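PDB 2OGG: trehalose operon transcriptional repressor, which represses the trePA operon of Bacillus subtilis and binds trehalose-6-phosphate, the chain here being its effector-binding UTRA domain. Local coordinates for residues T67-I70 against C71-I75. Residues are numbered along the deposited sequence; the frame is centred on the assembly and turned at random.
Sequences TKEI and CENSI. With SO4 (sulfate ion), chain C.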
loop_
_atom_site.group_PDB
_atom_site.type_symbol
_atom_site.label_atom_id
_atom_site.label_comp_id
_atom_site.label_asym_id
_atom_site.label_seq_id
_atom_site.Cartn_x
_atom_site.Cartn_y
_atom_site.Cartn_z
ATOM N N THR A 67 15.980 25.877 -7.472
ATOM C CA THR A 67 17.144 26.183 -8.268
ATOM C C THR A 67 17.482 25.094 -9.292
ATOM O O THR A 67 17.104 23.933 -9.128
ATOM C CB THR A 67 18.349 26.413 -7.370
ATOM O OG1 THR A 67 18.773 25.154 -6.842
ATOM C CG2 THR A 67 17.969 27.364 -6.235
ATOM N N LYS A 68 18.251 25.458 -10.320
ATOM C CA LYS A 68 18.776 24.445 -11.250
ATOM C C LYS A 68 19.603 23.329 -10.563
ATOM O O LYS A 68 19.586 22.184 -11.016
ATOM C CB LYS A 68 19.575 25.084 -12.378
ATOM C CG LYS A 68 20.369 24.118 -13.255
ATOM C CD LYS A 68 20.782 24.826 -14.558
ATOM C CE LYS A 68 21.950 24.148 -15.226
ATOM N NZ LYS A 68 23.184 24.307 -14.444
ATOM N N GLU A 69 20.201 23.632 -9.410
ATOM C CA GLU A 69 21.064 22.680 -8.728
ATOM C C GLU A 69 20.247 21.620 -8.003
ATOM O O GLU A 69 20.650 20.465 -7.923
ATOM C CB GLU A 69 21.972 23.393 -7.743
ATOM C CG GLU A 69 23.006 22.486 -7.124
ATOM C CD GLU A 69 24.130 23.265 -6.451
ATOM O OE1 GLU A 69 24.868 24.010 -7.149
ATOM O OE2 GLU A 69 24.269 23.131 -5.212
ATOM N N ILE A 70 19.071 22.010 -7.523
ATOM C CA ILE A 70 18.166 21.077 -6.881
ATOM C C ILE A 70 17.567 20.066 -7.873
ATOM O O ILE A 70 17.574 18.864 -7.594
ATOM C CB ILE A 70 17.088 21.829 -6.080
ATOM C CG1 ILE A 70 17.703 22.370 -4.771
ATOM C CG2 ILE A 70 15.934 20.920 -5.731
ATOM C CD1 ILE A 70 16.827 23.376 -4.025
ATOM N N CYS A 71 17.391 20.502 -9.122
ATOM C CA CYS A 71 16.877 19.651 -10.180
ATOM C C CYS A 71 17.909 18.667 -10.703
ATOM O O CYS A 71 17.560 17.613 -11.247
ATOM C CB CYS A 71 16.379 20.504 -11.336
ATOM S SG CYS A 71 15.114 21.671 -10.831
ATOM N N GLU A 72 19.180 19.034 -10.609
ATOM C CA GLU A 72 20.233 18.135 -11.018
ATOM C C GLU A 72 20.481 17.101 -9.927
ATOM O O GLU A 72 21.146 16.098 -10.138
ATOM C CB GLU A 72 21.494 18.926 -11.338
ATOM C CG GLU A 72 21.252 19.952 -12.422
ATOM C CD GLU A 72 22.479 20.779 -12.756
ATOM O OE1 GLU A 72 23.175 21.220 -11.812
ATOM O OE2 GLU A 72 22.695 21.047 -13.963
ATOM N N ASN A 73 19.846 17.315 -8.786
ATOM C CA ASN A 73 19.945 16.394 -7.677
ATOM C C ASN A 73 18.594 15.671 -7.485
ATOM O O ASN A 73 18.113 15.038 -8.418
ATOM C CB ASN A 73 20.503 17.113 -6.443
ATOM C CG ASN A 73 22.000 17.475 -6.613
ATOM O OD1 ASN A 73 22.872 16.603 -6.543
ATOM N ND2 ASN A 73 22.285 18.737 -6.928
ATOM N N SER A 74 17.872 15.914 -6.407
ATOM C CA SER A 74 16.572 15.263 -6.303
ATOM C C SER A 74 15.484 16.249 -6.000
ATOM O O SER A 74 15.574 17.000 -5.032
ATOM C CB SER A 74 16.564 14.179 -5.236
ATOM O OG SER A 74 15.238 13.824 -4.906
ATOM N N ILE A 75 14.476 16.292 -6.858
ATOM C CA ILE A 75 13.321 17.123 -6.581
ATOM C C ILE A 75 12.451 16.469 -5.516
ATOM O O ILE A 75 11.836 17.145 -4.693
ATOM C CB ILE A 75 12.498 17.304 -7.813
ATOM C CG1 ILE A 75 13.340 18.016 -8.863
ATOM C CG2 ILE A 75 11.200 18.052 -7.470
ATOM C CD1 ILE A 75 12.529 18.558 -10.073
HETATM S S SO4 C . 13.803 13.231 -8.437
HETATM O O1 SO4 C . 12.356 13.316 -8.568
HETATM O O2 SO4 C . 14.192 13.018 -7.057
HETATM O O3 SO4 C . 14.354 12.096 -9.154
HETATM O O4 SO4 C . 14.320 14.495 -8.926
#
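Asn73 turns its side chain back over the single helical turn 68-71, and its ND2 donates to the carbonyl O of Glu69 at 2.6 Å. With CG beside the backbone N (chi1 -70°), the amide lies on the same side of the residue as its N-H, which lets ND2 reach Glu69 O while N bonds to Ile70 O at 3.0 Å from above the carbonyl plane. An amide suits this place because it can supply an N-H to a carbonyl where the helix is breaking off. At the other end Thr67 is the N-cap: its OG1 accepts from Ile70 N at 3.2 Å, and more weakly from Glu69 N.

The tightly packed side belongs to Cys71, small enough to sink against Val40, Val13 and Phe16 of the sheet, with Ile75 also resting on Val40. Towards solvent the contact is looser. Here the long, flexible Lys68 bends at its last torsion (chi4 -69°) to bring NZ within 3.3 Å of Glu72 OE2, a weak salt bridge one helical turn apart, while Glu72 N donates to Lys68 O.

Beyond Asn73 the chain starts a new helix, 75-83; Ser74 N-caps it, its OG accepting from Glu77 N. The same hydroxyl donates to sulfate O2 at 2.5 Å, and Ile75 N reaches O4 at 2.7 Å; Arg42, Arg44 and Tyr76 N complete the site. The sulfate probably came from the crystallisation liquor, but an anion held by a helix N-terminus and two arginines is characteristic of a phosphate-binding site, consistent with recognition of the phosphate of trehalose-6-phosphate by this UTRA domain.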